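Local coordinates for USG-1 protein homolog (PDB 2HJS) that is probably an NAD(P)-dependent oxidoreductase of the aspartate-semialdehyde dehydrogenase family, acting on an aldehyde or oxo group and working as a dimer, at residues V170-R175 and R189-Q194; R175-L180 and Q194-L199. All coordinates share one frame; numbering follows the deposited sequence.

Contact 1 of 2, residues V170-R175 and R189-Q194; sequences VKELAR and RLFDRQ
Glu172 OE1 is gripped from two directions: Arg175 NH2, one helical turn on, reaches it at 2.7 Å in a salt bridge, and the backbone N of Leu190 sends it a weak hydrogen bond of 3.2 Å. NH2 approaches OE1 from above the carboxylate plane, although OE1 itself lies in the plane of the guanidinium. The other oxygen, OE2, takes the N-H of Arg189 on its syn side at 2.9 Å and also receives Gln176 NE2. A glutamate suits this place because its two oxygens can accept from two consecutive backbone N-H groups of an irregular segment, one oxygen each. With CG anti to the backbone N (chi1 179°) and a bend at chi2 (77°), the chain leaves the helix and turns its carboxylate to the loop; on the way CG touches Phe191 CD1 near the ring plane, at 3.9 Å. The helix is 167-181 of the dimerisation domain, and residues 189-194 belong to the long irregular connection that follows it and folds back along its side. Beyond the salt bridge, the Arg175 guanidinium lies flat on that of Arg189, centres 3.8 Å apart and planes 7° apart, while Arg189 CD sits over the rim of the Arg175 group, 3.5 Å from NH2. Two like charges so close should repel, a cost probably offset by Glu172 and by Glu179, which forms a salt bridge with Arg175 NH1. Farther along the loop, Arg193 crosses to the second subunit, where it pairs with Asp280 and meets Tyr281 of that subunit.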
ATOM      1  N   VAL A 170       5.174   6.008 -16.794  1.00 52.81           N
ATOM      2  CA  VAL A 170       5.520   7.348 -16.299  1.00 52.23           C
ATOM      3  C   VAL A 170       4.752   8.406 -17.088  1.00 52.56           C
ATOM      4  O   VAL A 170       4.156   9.304 -16.497  1.00 52.36           O
ATOM      5  CB  VAL A 170       7.053   7.605 -16.383  1.00 52.44           C
ATOM      6  CG1 VAL A 170       7.398   9.085 -16.209  1.00 49.89           C
ATOM      7  CG2 VAL A 170       7.759   6.765 -15.347  1.00 52.28           C
ATOM      8  N   LYS A 171       4.752   8.274 -18.415  1.00 52.37           N
ATOM      9  CA  LYS A 171       4.032   9.199 -19.287  1.00 53.10           C
ATOM     10  C   LYS A 171       2.518   9.176 -19.080  1.00 51.97           C
ATOM     11  O   LYS A 171       1.890  10.215 -19.035  1.00 51.77           O
ATOM     12  CB  LYS A 171       4.407   8.966 -20.759  1.00 53.38           C
ATOM     13  CG  LYS A 171       5.638   9.780 -21.175  1.00 58.02           C
ATOM     14  CD  LYS A 171       6.718   8.958 -21.908  1.00 64.54           C
ATOM     15  CE  LYS A 171       6.673   9.105 -23.422  1.00 68.63           C
ATOM     16  NZ  LYS A 171       5.570   8.299 -24.040  1.00 71.88           N
ATOM     17  N   GLU A 172       1.953   7.984 -18.946  1.00 51.84           N
ATOM     18  CA  GLU A 172       0.517   7.797 -18.728  1.00 51.69           C
ATOM     19  C   GLU A 172       0.064   8.486 -17.440  1.00 50.79           C
ATOM     20  O   GLU A 172      -0.960   9.177 -17.422  1.00 50.13           O
ATOM     21  CB  GLU A 172       0.191   6.298 -18.699  1.00 52.14           C
ATOM     22  CG  GLU A 172      -1.276   5.939 -18.445  1.00 55.37           C
ATOM     23  CD  GLU A 172      -2.165   6.116 -19.658  1.00 59.01           C
ATOM     24  OE1 GLU A 172      -1.639   6.359 -20.768  1.00 63.41           O
ATOM     25  OE2 GLU A 172      -3.401   6.009 -19.509  1.00 59.42           O
ATOM     26  N   LEU A 173       0.843   8.317 -16.379  1.00 49.79           N
ATOM     27  CA  LEU A 173       0.507   8.909 -15.096  1.00 49.82           C
ATOM     28  C   LEU A 173       0.531  10.427 -15.151  1.00 49.84           C
ATOM     29  O   LEU A 173      -0.429  11.076 -14.727  1.00 49.58           O
ATOM     30  CB  LEU A 173       1.416   8.396 -13.971  1.00 49.13           C
ATOM     31  CG  LEU A 173       1.088   8.972 -12.583  1.00 49.19           C
ATOM     32  CD1 LEU A 173      -0.307   8.514 -12.066  1.00 48.40           C
ATOM     33  CD2 LEU A 173       2.166   8.631 -11.592  1.00 47.67           C
ATOM     34  N   ALA A 174       1.620  10.986 -15.680  1.00 49.94           N
ATOM     35  CA  ALA A 174       1.744  12.441 -15.821  1.00 50.32           C
ATOM     36  C   ALA A 174       0.601  13.031 -16.663  1.00 50.58           C
ATOM     37  O   ALA A 174       0.044  14.074 -16.317  1.00 51.27           O
ATOM     38  CB  ALA A 174       3.111  12.804 -16.424  1.00 50.24           C
ATOM     39  N   ARG A 175       0.252  12.354 -17.756  1.00 50.66           N
ATOM     40  CA  ARG A 175      -0.783  12.831 -18.685  1.00 51.30           C
ATOM     41  C   ARG A 175      -2.179  12.785 -18.056  1.00 50.56           C
ATOM     42  O   ARG A 175      -2.926  13.760 -18.118  1.00 49.94           O
ATOM     43  CB  ARG A 175      -0.745  12.037 -19.999  1.00 50.78           C
ATOM     44  CG  ARG A 175      -1.622  12.619 -21.097  1.00 52.59           C
ATOM     45  CD  ARG A 175      -1.623  11.769 -22.384  1.00 53.51           C
ATOM     46  NE  ARG A 175      -1.822  10.351 -22.093  1.00 58.59           N
ATOM     47  CZ  ARG A 175      -3.008   9.771 -21.897  1.00 60.64           C
ATOM     48  NH1 ARG A 175      -4.134  10.481 -21.967  1.00 59.35           N
ATOM     49  NH2 ARG A 175      -3.062   8.468 -21.614  1.00 62.01           N
ATOM     50  N   ARG A 189      -4.836   5.423 -21.964  1.00 77.95           N
ATOM     51  CA  ARG A 189      -4.257   4.770 -23.146  1.00 77.33           C
ATOM     52  C   ARG A 189      -3.555   3.448 -22.804  1.00 76.89           C
ATOM     53  O   ARG A 189      -3.895   2.410 -23.372  1.00 77.10           O
ATOM     54  CB  ARG A 189      -3.334   5.722 -23.919  1.00 77.16           C
ATOM     55  CG  ARG A 189      -4.088   6.803 -24.670  1.00 77.28           C
ATOM     56  CD  ARG A 189      -3.189   7.955 -25.085  1.00 77.72           C
ATOM     57  NE  ARG A 189      -3.979   9.149 -25.402  1.00 78.57           N
ATOM     58  CZ  ARG A 189      -3.475  10.358 -25.649  1.00 78.65           C
ATOM     59  NH1 ARG A 189      -2.160  10.559 -25.623  1.00 78.66           N
ATOM     60  NH2 ARG A 189      -4.287  11.373 -25.922  1.00 78.25           N
ATOM     61  N   LEU A 190      -2.593   3.485 -21.880  1.00 76.05           N
ATOM     62  CA  LEU A 190      -1.891   2.270 -21.444  1.00 75.54           C
ATOM     63  C   LEU A 190      -2.791   1.378 -20.560  1.00 74.90           C
ATOM     64  O   LEU A 190      -2.617   0.153 -20.517  1.00 74.84           O
ATOM     65  CB  LEU A 190      -0.570   2.618 -20.721  1.00 75.62           C
ATOM     66  CG  LEU A 190       0.427   1.489 -20.383  1.00 76.11           C
ATOM     67  CD1 LEU A 190       1.207   0.998 -21.615  1.00 75.74           C
ATOM     68  CD2 LEU A 190       1.394   1.902 -19.284  1.00 75.63           C
ATOM     69  N   PHE A 191      -3.741   2.008 -19.861  1.00 73.83           N
ATOM     70  CA  PHE A 191      -4.744   1.313 -19.052  1.00 72.73           C
ATOM     71  C   PHE A 191      -6.137   1.559 -19.604  1.00 71.98           C
ATOM     72  O   PHE A 191      -6.325   2.399 -20.487  1.00 72.06           O
ATOM     73  CB  PHE A 191      -4.695   1.819 -17.616  1.00 73.06           C
ATOM     74  CG  PHE A 191      -3.399   1.567 -16.942  1.00 72.98           C
ATOM     75  CD1 PHE A 191      -2.311   2.402 -17.167  1.00 73.15           C
ATOM     76  CD2 PHE A 191      -3.256   0.486 -16.082  1.00 74.21           C
ATOM     77  CE1 PHE A 191      -1.104   2.170 -16.540  1.00 74.37           C
ATOM     78  CE2 PHE A 191      -2.047   0.243 -15.442  1.00 73.66           C
ATOM     79  CZ  PHE A 191      -0.973   1.089 -15.667  1.00 73.62           C
ATOM     80  N   ASP A 192      -7.116   0.825 -19.082  1.00 70.86           N
ATOM     81  CA  ASP A 192      -8.521   1.037 -19.467  1.00 69.50           C
ATOM     82  C   ASP A 192      -9.304   1.699 -18.326  1.00 67.43           C
ATOM     83  O   ASP A 192     -10.538   1.820 -18.379  1.00 67.53           O
ATOM     84  CB  ASP A 192      -9.180  -0.277 -19.938  1.00 70.50           C
ATOM     85  CG  ASP A 192      -9.217  -1.376 -18.843  1.00 72.84           C
ATOM     86  OD1 ASP A 192      -8.401  -1.366 -17.874  1.00 74.00           O
ATOM     87  OD2 ASP A 192     -10.083  -2.277 -18.986  1.00 76.36           O
ATOM     88  N   ARG A 193      -8.565   2.138 -17.306  1.00 64.39           N
ATOM     89  CA  ARG A 193      -9.136   2.856 -16.174  1.00 61.56           C
ATOM     90  C   ARG A 193      -8.155   3.930 -15.682  1.00 59.35           C
ATOM     91  O   ARG A 193      -6.989   3.970 -16.096  1.00 58.54           O
ATOM     92  CB  ARG A 193      -9.495   1.873 -15.051  1.00 61.47           C
ATOM     93  CG  ARG A 193      -8.288   1.340 -14.264  1.00 62.24           C
ATOM     94  CD  ARG A 193      -8.359  -0.162 -14.096  1.00 63.19           C
ATOM     95  NE  ARG A 193      -9.337  -0.526 -13.084  1.00 62.79           N
ATOM     96  CZ  ARG A 193      -9.967  -1.697 -13.012  1.00 63.51           C
ATOM     97  NH1 ARG A 193      -9.751  -2.676 -13.898  1.00 61.50           N
ATOM     98  NH2 ARG A 193     -10.839  -1.883 -12.033  1.00 63.45           N
ATOM     99  N   GLN A 194      -8.648   4.786 -14.796  1.00 56.68           N
ATOM    100  CA  GLN A 194      -7.862   5.852 -14.217  1.00 54.21           C
ATOM    101  C   GLN A 194      -6.778   5.323 -13.289  1.00 52.93           C
ATOM    102  O   GLN A 194      -7.033   4.516 -12.399  1.00 52.34           O
ATOM    103  CB  GLN A 194      -8.770   6.804 -13.456  1.00 54.27           C
ATOM    104  CG  GLN A 194      -8.087   8.080 -13.026  1.00 52.60           C
ATOM    105  CD  GLN A 194      -9.003   8.989 -12.264  1.00 52.65           C
ATOM    106  OE1 GLN A 194     -10.152   9.217 -12.666  1.00 51.65           O
ATOM    107  NE2 GLN A 194      -8.501   9.534 -11.150  1.00 51.27           N
TER

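Contact 2 of 2, residues R175-L180 and Q194-L199; sequences RQTAEL and QIAFNL
Gln176 meets Ile195 and Ala196 along its length, and its amide oxygen takes both of their N-H groups. From the helix, Gln176 CB rests on Ala196 CB at 3.8 Å, a fit that the small methyl permits. CG lies beside the backbone N (chi1 -76°), and the chain then runs extended, carrying CD to 3.8 Å from Ile195 CG1. At the tip OE1 accepts from Ile195 N at 2.8 Å and, longer but nearly straight (174°), from Ala196 N at 3.3 Å. Both donors approach from the same face of the amide, the second well above its plane. With NE2 held by Glu172, the amide also donates within its own helix.

Ile195-Asn198 form a beta turn close to type II, closed by Asn198 N to Ile195 O, with Phe197 in the left-handed conformation. Leu180 CD1 meets the tip of Gln194, 3.4 Å from NE2, which donates to Ala196 O within the turn. The same methyl lies at the edge of the Phe197 ring, while Thr177 CG2 approaches that ring obliquely, 3.6 Å from CZ. Thr177 OG1, bonded to Leu173 O, also accepts from a water that takes the N-H of Phe197. Phe197 and Asn198 continue onto Phe243, Thr283 and Val285 of the second subunit. The N-H groups of Ile195, Ala196 and Phe197 thus find acceptors in a neutral amide and a water, probably without needing a charged group within this contact.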
ATOM      1  N   ARG A 175       0.252  12.354 -17.756  1.00 50.66           N
ATOM      2  CA  ARG A 175      -0.783  12.831 -18.685  1.00 51.30           C
ATOM      3  C   ARG A 175      -2.179  12.785 -18.056  1.00 50.56           C
ATOM      4  O   ARG A 175      -2.926  13.760 -18.118  1.00 49.94           O
ATOM      5  CB  ARG A 175      -0.745  12.037 -19.999  1.00 50.78           C
ATOM      6  CG  ARG A 175      -1.622  12.619 -21.097  1.00 52.59           C
ATOM      7  CD  ARG A 175      -1.623  11.769 -22.384  1.00 53.51           C
ATOM      8  NE  ARG A 175      -1.822  10.351 -22.093  1.00 58.59           N
ATOM      9  CZ  ARG A 175      -3.008   9.771 -21.897  1.00 60.64           C
ATOM     10  NH1 ARG A 175      -4.134  10.481 -21.967  1.00 59.35           N
ATOM     11  NH2 ARG A 175      -3.062   8.468 -21.614  1.00 62.01           N
ATOM     12  N   GLN A 176      -2.516  11.651 -17.442  1.00 50.82           N
ATOM     13  CA  GLN A 176      -3.789  11.499 -16.736  1.00 50.46           C
ATOM     14  C   GLN A 176      -3.911  12.512 -15.608  1.00 50.69           C
ATOM     15  O   GLN A 176      -4.972  13.099 -15.429  1.00 50.45           O
ATOM     16  CB  GLN A 176      -3.939  10.090 -16.161  1.00 50.13           C
ATOM     17  CG  GLN A 176      -4.286   9.007 -17.163  1.00 49.33           C
ATOM     18  CD  GLN A 176      -4.913   7.791 -16.495  1.00 49.67           C
ATOM     19  OE1 GLN A 176      -5.356   7.860 -15.343  1.00 49.52           O
ATOM     20  NE2 GLN A 176      -4.961   6.671 -17.214  1.00 49.67           N
ATOM     21  N   THR A 177      -2.829  12.712 -14.851  1.00 51.17           N
ATOM     22  CA  THR A 177      -2.860  13.619 -13.705  1.00 52.16           C
ATOM     23  C   THR A 177      -3.153  15.036 -14.185  1.00 53.30           C
ATOM     24  O   THR A 177      -3.985  15.730 -13.594  1.00 52.94           O
ATOM     25  CB  THR A 177      -1.562  13.567 -12.848  1.00 52.33           C
ATOM     26  OG1 THR A 177      -1.335  12.228 -12.385  1.00 52.70           O
ATOM     27  CG2 THR A 177      -1.692  14.455 -11.628  1.00 51.93           C
ATOM     28  N   ALA A 178      -2.507  15.431 -15.284  1.00 54.59           N
ATOM     29  CA  ALA A 178      -2.670  16.762 -15.862  1.00 55.61           C
ATOM     30  C   ALA A 178      -4.085  16.990 -16.394  1.00 56.95           C
ATOM     31  O   ALA A 178      -4.693  18.026 -16.107  1.00 57.17           O
ATOM     32  CB  ALA A 178      -1.648  16.982 -16.961  1.00 55.57           C
ATOM     33  N   GLU A 179      -4.600  16.030 -17.164  1.00 58.01           N
ATOM     34  CA  GLU A 179      -5.964  16.090 -17.673  1.00 59.43           C
ATOM     35  C   GLU A 179      -6.960  16.384 -16.546  1.00 60.49           C
ATOM     36  O   GLU A 179      -7.810  17.256 -16.683  1.00 60.39           O
ATOM     37  CB  GLU A 179      -6.336  14.789 -18.388  1.00 59.29           C
ATOM     38  CG  GLU A 179      -5.821  14.689 -19.817  1.00 60.63           C
ATOM     39  CD  GLU A 179      -5.690  13.243 -20.325  1.00 62.48           C
ATOM     40  OE1 GLU A 179      -6.043  12.283 -19.584  1.00 61.82           O
ATOM     41  OE2 GLU A 179      -5.223  13.072 -21.482  1.00 62.97           O
ATOM     42  N   LEU A 180      -6.834  15.672 -15.426  1.00 61.90           N
ATOM     43  CA  LEU A 180      -7.741  15.858 -14.297  1.00 63.40           C
ATOM     44  C   LEU A 180      -7.582  17.217 -13.622  1.00 65.13           C
ATOM     45  O   LEU A 180      -8.583  17.859 -13.267  1.00 65.45           O
ATOM     46  CB  LEU A 180      -7.561  14.748 -13.263  1.00 62.76           C
ATOM     47  CG  LEU A 180      -7.992  13.341 -13.648  1.00 62.02           C
ATOM     48  CD1 LEU A 180      -7.500  12.392 -12.597  1.00 59.25           C
ATOM     49  CD2 LEU A 180      -9.516  13.239 -13.815  1.00 60.58           C
ATOM     50  N   GLN A 194      -8.648   4.786 -14.796  1.00 56.68           N
ATOM     51  CA  GLN A 194      -7.862   5.852 -14.217  1.00 54.21           C
ATOM     52  C   GLN A 194      -6.778   5.323 -13.289  1.00 52.93           C
ATOM     53  O   GLN A 194      -7.033   4.516 -12.399  1.00 52.34           O
ATOM     54  CB  GLN A 194      -8.770   6.804 -13.456  1.00 54.27           C
ATOM     55  CG  GLN A 194      -8.087   8.080 -13.026  1.00 52.60           C
ATOM     56  CD  GLN A 194      -9.003   8.989 -12.264  1.00 52.65           C
ATOM     57  OE1 GLN A 194     -10.152   9.217 -12.666  1.00 51.65           O
ATOM     58  NE2 GLN A 194      -8.501   9.534 -11.150  1.00 51.27           N
ATOM     59  N   ILE A 195      -5.553   5.770 -13.520  1.00 51.76           N
ATOM     60  CA  ILE A 195      -4.461   5.490 -12.587  1.00 51.16           C
ATOM     61  C   ILE A 195      -4.093   6.706 -11.723  1.00 50.00           C
ATOM     62  O   ILE A 195      -3.622   6.543 -10.595  1.00 50.41           O
ATOM     63  CB  ILE A 195      -3.220   4.904 -13.296  1.00 51.56           C
ATOM     64  CG1 ILE A 195      -2.551   5.928 -14.223  1.00 51.33           C
ATOM     65  CG2 ILE A 195      -3.623   3.626 -14.098  1.00 52.88           C
ATOM     66  CD1 ILE A 195      -1.239   5.415 -14.822  1.00 52.00           C
ATOM     67  N   ALA A 196      -4.313   7.906 -12.258  1.00 48.57           N
ATOM     68  CA  ALA A 196      -4.073   9.141 -11.536  1.00 47.78           C
ATOM     69  C   ALA A 196      -4.854   9.138 -10.209  1.00 47.21           C
ATOM     70  O   ALA A 196      -6.033   8.764 -10.174  1.00 46.87           O
ATOM     71  CB  ALA A 196      -4.472  10.350 -12.406  1.00 46.75           C
ATOM     72  N   PHE A 197      -4.183   9.534  -9.126  1.00 46.47           N
ATOM     73  CA  PHE A 197      -4.807   9.584  -7.796  1.00 45.74           C
ATOM     74  C   PHE A 197      -5.592   8.291  -7.439  1.00 45.48           C
ATOM     75  O   PHE A 197      -6.610   8.343  -6.764  1.00 44.93           O
ATOM     76  CB  PHE A 197      -5.714  10.822  -7.684  1.00 46.27           C
ATOM     77  CG  PHE A 197      -5.047  12.115  -8.076  1.00 46.62           C
ATOM     78  CD1 PHE A 197      -4.015  12.648  -7.303  1.00 46.29           C
ATOM     79  CD2 PHE A 197      -5.479  12.813  -9.196  1.00 47.90           C
ATOM     80  CE1 PHE A 197      -3.411  13.864  -7.647  1.00 47.50           C
ATOM     81  CE2 PHE A 197      -4.886  14.036  -9.561  1.00 47.41           C
ATOM     82  CZ  PHE A 197      -3.845  14.556  -8.783  1.00 47.09           C
ATOM     83  N   ASN A 198      -5.134   7.133  -7.926  1.00 45.54           N
ATOM     84  CA  ASN A 198      -5.872   5.881  -7.717  1.00 45.16           C
ATOM     85  C   ASN A 198      -4.921   4.791  -7.267  1.00 44.98           C
ATOM     86  O   ASN A 198      -3.737   4.882  -7.529  1.00 45.10           O
ATOM     87  CB  ASN A 198      -6.577   5.450  -9.008  1.00 45.68           C
ATOM     88  CG  ASN A 198      -7.858   4.670  -8.741  1.00 45.69           C
ATOM     89  OD1 ASN A 198      -8.289   4.561  -7.602  1.00 46.73           O
ATOM     90  ND2 ASN A 198      -8.488   4.160  -9.796  1.00 44.26           N
ATOM     91  N   LEU A 199      -5.423   3.776  -6.569  1.00 45.43           N
ATOM     92  CA  LEU A 199      -4.594   2.609  -6.218  1.00 45.41           C
ATOM     93  C   LEU A 199      -5.176   1.393  -6.912  1.00 44.90           C
ATOM     94  O   LEU A 199      -6.365   1.089  -6.726  1.00 44.02           O
ATOM     95  CB  LEU A 199      -4.523   2.398  -4.691  1.00 45.71           C
ATOM     96  CG  LEU A 199      -3.665   3.424  -3.931  1.00 46.86           C
ATOM     97  CD1 LEU A 199      -4.109   3.506  -2.483  1.00 47.16           C
ATOM     98  CD2 LEU A 199      -2.172   3.152  -4.010  1.00 46.37           C
TER
HETATM   99  O   HOH W   1      -1.888  10.863  -9.654  1.00 43.38           O

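Overall arrangement
Both contacts join helix 167-181 to the irregular connection that follows it, and their centres lie only about 7 Å apart. Going along the helix from 170-175 to 175-180, the partner also advances, from 189-194 to 194-199, so helix and loop run on side by side, sharing Arg175 and Gln194. In each, one buried helix side chain takes two successive loop N-H groups. Contact 1, at the surface overall, does so with a carboxylate, beside stacked guanidiniums; contact 2, buried, uses a neutral amide among apolar groups and a water. The two meet where Glu172 CG packs on Ile195 CD1. Each also touches the second subunit, consistent with a part in dimer formation.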